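Local coordinates for protein LRA-12 (PDB 5AEB) that probably hydrolyses beta-lactam antibiotics, carbapenems among them, as a class B3 metallo-beta-lactamase with two zinc ions in its active site, at residues L156-H161 with K216-D221; N185-V190 with A209-A214. All blocks are in the same frame, centred on the assembly; numbering follows the deposited sequence.

Contact 1: L156-H161 with K216-D221; sequences LHHPGH and KNLSFD. With ZN (zinc ion), chain D.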
loop_
_atom_site.group_PDB
_atom_site.type_symbol
_atom_site.label_atom_id
_atom_site.label_comp_id
_atom_site.label_asym_id
_atom_site.label_seq_id
_atom_site.Cartn_x
_atom_site.Cartn_y
_atom_site.Cartn_z
ATOM N N LEU A 156 -5.893 8.021 -5.090
ATOM C CA LEU A 156 -7.317 8.037 -4.721
ATOM C C LEU A 156 -7.488 7.989 -3.208
ATOM O O LEU A 156 -7.048 7.044 -2.561
ATOM C CB LEU A 156 -8.042 6.848 -5.357
ATOM C CG LEU A 156 -7.887 6.797 -6.873
ATOM C CD1 LEU A 156 -8.334 5.446 -7.418
ATOM C CD2 LEU A 156 -8.551 7.969 -7.590
ATOM N N HIS A 157 -8.113 9.015 -2.643
ATOM C CA HIS A 157 -8.347 9.063 -1.208
ATOM C C HIS A 157 -9.375 8.023 -0.887
ATOM O O HIS A 157 -10.500 8.062 -1.402
ATOM C CB HIS A 157 -8.837 10.454 -0.818
ATOM C CG HIS A 157 -8.877 10.694 0.677
ATOM N ND1 HIS A 157 -10.001 11.133 1.326
ATOM C CD2 HIS A 157 -7.882 10.602 1.635
ATOM C CE1 HIS A 157 -9.721 11.280 2.637
ATOM N NE2 HIS A 157 -8.431 10.950 2.829
ATOM N N HIS A 158 -8.970 7.022 -0.105
ATOM C CA HIS A 158 -9.890 5.966 0.301
ATOM C C HIS A 158 -9.859 5.780 1.785
ATOM O O HIS A 158 -9.406 4.727 2.254
ATOM C CB HIS A 158 -9.512 4.625 -0.347
ATOM C CG HIS A 158 -9.761 4.558 -1.826
ATOM N ND1 HIS A 158 -10.757 5.253 -2.441
ATOM C CD2 HIS A 158 -9.131 3.806 -2.817
ATOM C CE1 HIS A 158 -10.712 4.991 -3.774
ATOM N NE2 HIS A 158 -9.714 4.109 -3.991
ATOM N N PRO A 159 -10.354 6.761 2.543
ATOM C CA PRO A 159 -10.214 6.704 3.993
ATOM C C PRO A 159 -11.026 5.625 4.677
ATOM O O PRO A 159 -11.974 5.069 4.100
ATOM C CB PRO A 159 -10.671 8.113 4.449
ATOM C CG PRO A 159 -11.695 8.477 3.430
ATOM C CD PRO A 159 -11.080 7.989 2.134
ATOM N N GLY A 160 -10.639 5.334 5.907
ATOM C CA GLY A 160 -11.444 4.487 6.784
ATOM C C GLY A 160 -10.520 3.559 7.511
ATOM O O GLY A 160 -10.432 3.626 8.730
ATOM N N HIS A 161 -9.833 2.692 6.757
ATOM C CA HIS A 161 -8.761 1.854 7.326
ATOM C C HIS A 161 -7.821 2.739 8.115
ATOM O O HIS A 161 -7.484 2.417 9.272
ATOM C CB HIS A 161 -7.993 1.074 6.274
ATOM C CG HIS A 161 -6.986 0.076 6.860
ATOM N ND1 HIS A 161 -7.339 -1.146 7.283
ATOM C CD2 HIS A 161 -5.611 0.187 7.097
ATOM C CE1 HIS A 161 -6.267 -1.791 7.764
ATOM N NE2 HIS A 161 -5.198 -0.976 7.640
ATOM N N LYS A 216 -15.928 0.387 -5.617
ATOM C CA LYS A 216 -16.783 -0.442 -6.479
ATOM C C LYS A 216 -16.818 0.109 -7.907
ATOM O O LYS A 216 -16.851 -0.665 -8.877
ATOM C CB LYS A 216 -18.216 -0.581 -5.936
ATOM C CG LYS A 216 -18.352 -1.554 -4.755
ATOM C CD LYS A 216 -19.613 -1.298 -3.924
ATOM C CE LYS A 216 -19.470 -1.806 -2.481
ATOM N NZ LYS A 216 -20.372 -2.966 -2.216
ATOM N N ASN A 217 -16.795 1.431 -8.043
ATOM C CA ASN A 217 -16.931 2.054 -9.366
ATOM C C ASN A 217 -15.635 2.254 -10.160
ATOM O O ASN A 217 -15.675 2.740 -11.270
ATOM C CB ASN A 217 -17.659 3.392 -9.238
ATOM C CG ASN A 217 -19.104 3.219 -8.796
ATOM O OD1 ASN A 217 -19.601 3.972 -7.964
ATOM N ND2 ASN A 217 -19.763 2.213 -9.330
ATOM N N LEU A 218 -14.493 1.938 -9.564
ATOM C CA LEU A 218 -13.210 2.057 -10.240
ATOM C C LEU A 218 -13.120 1.026 -11.390
ATOM O O LEU A 218 -13.694 -0.064 -11.284
ATOM C CB LEU A 218 -12.085 1.816 -9.251
ATOM C CG LEU A 218 -11.851 2.955 -8.240
ATOM C CD1 LEU A 218 -10.782 2.610 -7.226
ATOM C CD2 LEU A 218 -11.503 4.237 -8.988
ATOM N N SER A 219 -12.439 1.379 -12.479
ATOM C CA SER A 219 -12.066 0.381 -13.490
ATOM C C SER A 219 -10.556 0.322 -13.774
ATOM O O SER A 219 -9.846 1.345 -13.742
ATOM C CB SER A 219 -12.876 0.529 -14.786
ATOM O OG SER A 219 -12.910 1.870 -15.159
ATOM N N PHE A 220 -10.103 -0.907 -14.055
ATOM C CA PHE A 220 -8.692 -1.254 -14.184
ATOM C C PHE A 220 -8.624 -2.689 -14.768
ATOM O O PHE A 220 -9.639 -3.449 -14.762
ATOM C CB PHE A 220 -8.029 -1.239 -12.786
ATOM C CG PHE A 220 -8.828 -1.994 -11.754
ATOM C CD1 PHE A 220 -8.715 -3.387 -11.638
ATOM C CD2 PHE A 220 -9.732 -1.316 -10.924
ATOM C CE1 PHE A 220 -9.506 -4.092 -10.715
ATOM C CE2 PHE A 220 -10.499 -2.020 -10.005
ATOM C CZ PHE A 220 -10.403 -3.404 -9.900
ATOM N N ASP A 221 -7.436 -3.055 -15.225
ATOM C CA ASP A 221 -7.167 -4.372 -15.762
ATOM C C ASP A 221 -6.656 -5.277 -14.643
ATOM O O ASP A 221 -7.047 -6.432 -14.555
ATOM C CB ASP A 221 -6.125 -4.244 -16.872
ATOM C CG ASP A 221 -6.636 -3.407 -18.048
ATOM O OD1 ASP A 221 -7.759 -3.739 -18.541
ATOM O OD2 ASP A 221 -5.963 -2.425 -18.470
HETATM ZN ZN ZN D . -3.561 -1.256 8.250
HETATM O O HOH W 1 -2.492 -2.787 8.076
#

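Contact 2: N185-V190 with A209-A214; sequences NMPTIV and AYTLQA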
loop_
_atom_site.group_PDB
_atom_site.type_symbol
_atom_site.label_atom_id
_atom_site.label_comp_id
_atom_site.label_asym_id
_atom_site.label_seq_id
_atom_site.Cartn_x
_atom_site.Cartn_y
_atom_site.Cartn_z
ATOM N N ASN A 185 -5.870 0.037 -1.553
ATOM C CA ASN A 185 -5.946 -0.241 -0.142
ATOM C C ASN A 185 -7.357 -0.724 0.209
ATOM O O ASN A 185 -8.289 0.072 0.241
ATOM C CB ASN A 185 -5.546 0.942 0.708
ATOM C CG ASN A 185 -5.224 0.504 2.111
ATOM O OD1 ASN A 185 -6.070 0.625 3.019
ATOM N ND2 ASN A 185 -4.068 -0.148 2.269
ATOM N N MET A 186 -7.518 -2.018 0.465
ATOM C CA MET A 186 -8.868 -2.591 0.747
ATOM C C MET A 186 -9.425 -1.997 2.069
ATOM O O MET A 186 -8.683 -1.884 3.049
ATOM C CB MET A 186 -8.823 -4.131 0.798
ATOM C CG MET A 186 -8.199 -4.776 -0.457
ATOM S SD MET A 186 -8.880 -4.090 -1.977
ATOM C CE MET A 186 -10.444 -4.964 -2.084
ATOM N N PRO A 187 -10.719 -1.617 2.097
ATOM C CA PRO A 187 -11.311 -0.998 3.296
ATOM C C PRO A 187 -11.660 -2.022 4.371
ATOM O O PRO A 187 -12.823 -2.258 4.659
ATOM C CB PRO A 187 -12.576 -0.329 2.750
ATOM C CG PRO A 187 -12.967 -1.222 1.605
ATOM C CD PRO A 187 -11.681 -1.661 0.973
ATOM N N THR A 188 -10.647 -2.641 4.944
ATOM C CA THR A 188 -10.855 -3.529 6.038
ATOM C C THR A 188 -11.060 -2.662 7.284
ATOM O O THR A 188 -10.642 -1.497 7.314
ATOM C CB THR A 188 -9.656 -4.478 6.187
ATOM O OG1 THR A 188 -8.457 -3.708 6.373
ATOM C CG2 THR A 188 -9.509 -5.383 4.908
ATOM N N ILE A 189 -11.735 -3.227 8.274
ATOM C CA ILE A 189 -11.996 -2.555 9.533
ATOM C C ILE A 189 -11.080 -3.109 10.612
ATOM O O ILE A 189 -10.966 -4.338 10.817
ATOM C CB ILE A 189 -13.472 -2.690 9.954
ATOM C CG1 ILE A 189 -14.369 -2.023 8.900
ATOM C CG2 ILE A 189 -13.704 -2.140 11.367
ATOM C CD1 ILE A 189 -15.826 -2.367 9.064
ATOM N N VAL A 190 -10.454 -2.188 11.317
ATOM C CA VAL A 190 -9.390 -2.519 12.233
ATOM C C VAL A 190 -9.928 -2.598 13.674
ATOM O O VAL A 190 -9.367 -3.298 14.507
ATOM C CB VAL A 190 -8.247 -1.471 12.070
ATOM C CG1 VAL A 190 -7.405 -1.318 13.325
ATOM C CG2 VAL A 190 -7.377 -1.826 10.883
ATOM N N ALA A 209 -18.230 4.517 4.052
ATOM C CA ALA A 209 -19.318 4.534 3.076
ATOM C C ALA A 209 -18.822 5.098 1.743
ATOM O O ALA A 209 -19.111 4.530 0.689
ATOM C CB ALA A 209 -20.544 5.317 3.580
ATOM N N TYR A 210 -18.061 6.195 1.821
ATOM C CA TYR A 210 -17.496 6.870 0.662
ATOM C C TYR A 210 -16.513 5.931 -0.055
ATOM O O TYR A 210 -16.593 5.752 -1.268
ATOM C CB TYR A 210 -16.774 8.169 1.052
ATOM C CG TYR A 210 -15.935 8.726 -0.086
ATOM C CD1 TYR A 210 -16.528 9.458 -1.120
ATOM C CD2 TYR A 210 -14.567 8.468 -0.164
ATOM C CE1 TYR A 210 -15.780 9.939 -2.184
ATOM C CE2 TYR A 210 -13.800 8.948 -1.221
ATOM C CZ TYR A 210 -14.424 9.679 -2.236
ATOM O OH TYR A 210 -13.682 10.165 -3.294
ATOM N N THR A 211 -15.617 5.317 0.705
ATOM C CA THR A 211 -14.609 4.448 0.102
ATOM C C THR A 211 -15.230 3.247 -0.618
ATOM O O THR A 211 -14.920 3.000 -1.782
ATOM C CB THR A 211 -13.538 4.032 1.126
ATOM O OG1 THR A 211 -12.818 5.201 1.535
ATOM C CG2 THR A 211 -12.537 3.041 0.529
ATOM N N LEU A 212 -16.085 2.499 0.080
ATOM C CA LEU A 212 -16.766 1.339 -0.510
ATOM C C LEU A 212 -17.447 1.666 -1.859
ATOM O O LEU A 212 -17.213 0.985 -2.871
ATOM C CB LEU A 212 -17.774 0.749 0.478
ATOM C CG LEU A 212 -17.070 0.064 1.634
ATOM C CD1 LEU A 212 -17.984 0.058 2.837
ATOM C CD2 LEU A 212 -16.631 -1.350 1.237
ATOM N N GLN A 213 -18.245 2.729 -1.869
ATOM C CA GLN A 213 -18.872 3.231 -3.086
ATOM C C GLN A 213 -17.843 3.640 -4.187
ATOM O O GLN A 213 -17.942 3.195 -5.335
ATOM C CB GLN A 213 -19.804 4.398 -2.715
ATOM C CG GLN A 213 -20.289 5.211 -3.898
ATOM C CD GLN A 213 -21.540 4.645 -4.535
ATOM O OE1 GLN A 213 -21.970 5.119 -5.599
ATOM N NE2 GLN A 213 -22.150 3.631 -3.885
ATOM N N ALA A 214 -16.856 4.466 -3.825
ATOM C CA ALA A 214 -15.821 4.889 -4.758
ATOM C C ALA A 214 -15.042 3.691 -5.345
ATOM O O ALA A 214 -14.778 3.644 -6.544
ATOM C CB ALA A 214 -14.863 5.861 -4.088
#

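Contact 1: L156-H161 with K216-D221
Leu-156 and Leu-218 reach toward each other and meet tip to tip, CD1 of Leu-156 lying 3.7 Å from CD2 of Leu-218. The other branch of the fork is engaged too: CD1 of Leu-218 stands 3.8 Å from the same CD1 of Leu-156 and also abuts the imidazole of His-158. That ring receives the methyl at its edge, close to the ring plane, while the backbone O of Leu-156 lies over one face, offset toward the rim. In Leu-218, CG sits beside the backbone N and anti to the carbonyl carbon (chi1 -73°), which directs the branched end at both partners. Leucine suits this place because its forked end sets both methyls against Leu-156 while CD1 also reaches the imidazole edge, and the contact, with no hydrogen bond across it, is a small apolar one.

Beyond His-158 the segment turns through Gly-160, at a positive phi (139°) that glycine adopts readily, and reaches His-161. There NE2 binds zinc at 1.8 Å and a water is a further ligand; Gln-84 and His-86 complete the site.

Leu-156 is the last residue but one of strand 151-157 and pairs through its backbone with Ser-167 of strand 166-173. Leu-218, in the loop before strand 222-225, also packs on Leu-182 of strand 178-184 and Tyr-254 of helix 251-267, while His-158 rests on Thr-211 and Met-215 of helix 204-216.

Contact 2: N185-V190 with A209-A214
With chi1 at -65°, Thr-211 places its CG2 methyl anti to its own backbone N and facing Pro-187, and its OG1 beside that N. Leu-212 sets out from the helix at a tangent to the loop, but with CG next to the backbone N and an extended chi2 of 155° its end swings back toward the proline. The two helix residues therefore offer one methyl each to a single ring. CB of Pro-187 lies 4.0 Å from CG2 of Thr-211, a loose touch, and CG of Pro-187 comes to 3.7 Å from CD2 of Leu-212, the leucine slanting past the ring.

The backbone helps to present that ring. Pro-187 is the centre of an inverse gamma turn, closed by a bond of 2.8 Å from N of Thr-188 to O of Met-186. Proline fits here: its ring-restricted phi, here -79°, matches the turn, and its compact hydrocarbon ring offers CB and CG to the two methyls.

Threonine suits position 211 because it is two-faced. Its methyl goes to the loop, while OG1 lies within bonding distance of the carbonyl O of Asp-207, one turn back in the helix, and of that of Pro-159, the stronger partner; the two must share its single proton. Around the same proline, Leu-261 of helix 251-267 and Tyr-208 and Met-215 of helix 204-216 add further cover.

No polar bond links the two segments, so their fit rests on hydrocarbon shape, with all three touching residues buried. Polarity is handled to the side: the buried hydroxyl of Thr-211 turns to carbonyls, and O of Thr-188 takes a bond from the Tyr-208 hydroxyl and a weak one from ND1 of the zinc ligand His-161, which may help to hold that imidazole's rotation.

In the fold
The centres of the two contacts are 8 Å apart. Along the chain contact 2 lies within the loop that contact 1 closes: 156-161 comes first, then 185-190, 209-214 and 216-221. Contact 1 ties the end of strand 151-157 to the loop after helix 204-216, contact 2 ties the loop after strand 178-184 to the helix itself, and helix 251-267 packs on parts of both. The contacts join directly, probably by a hydrogen bond, 2.7 Å from OG1 of Thr-211 to O of Pro-159. This fits the alpha-beta/beta-alpha sandwich of metallo-beta-lactamases, whose zinc ligands lie largely in loops at one edge of the two sheets; 156-161 carries His-161, and 185-190 lies alongside it.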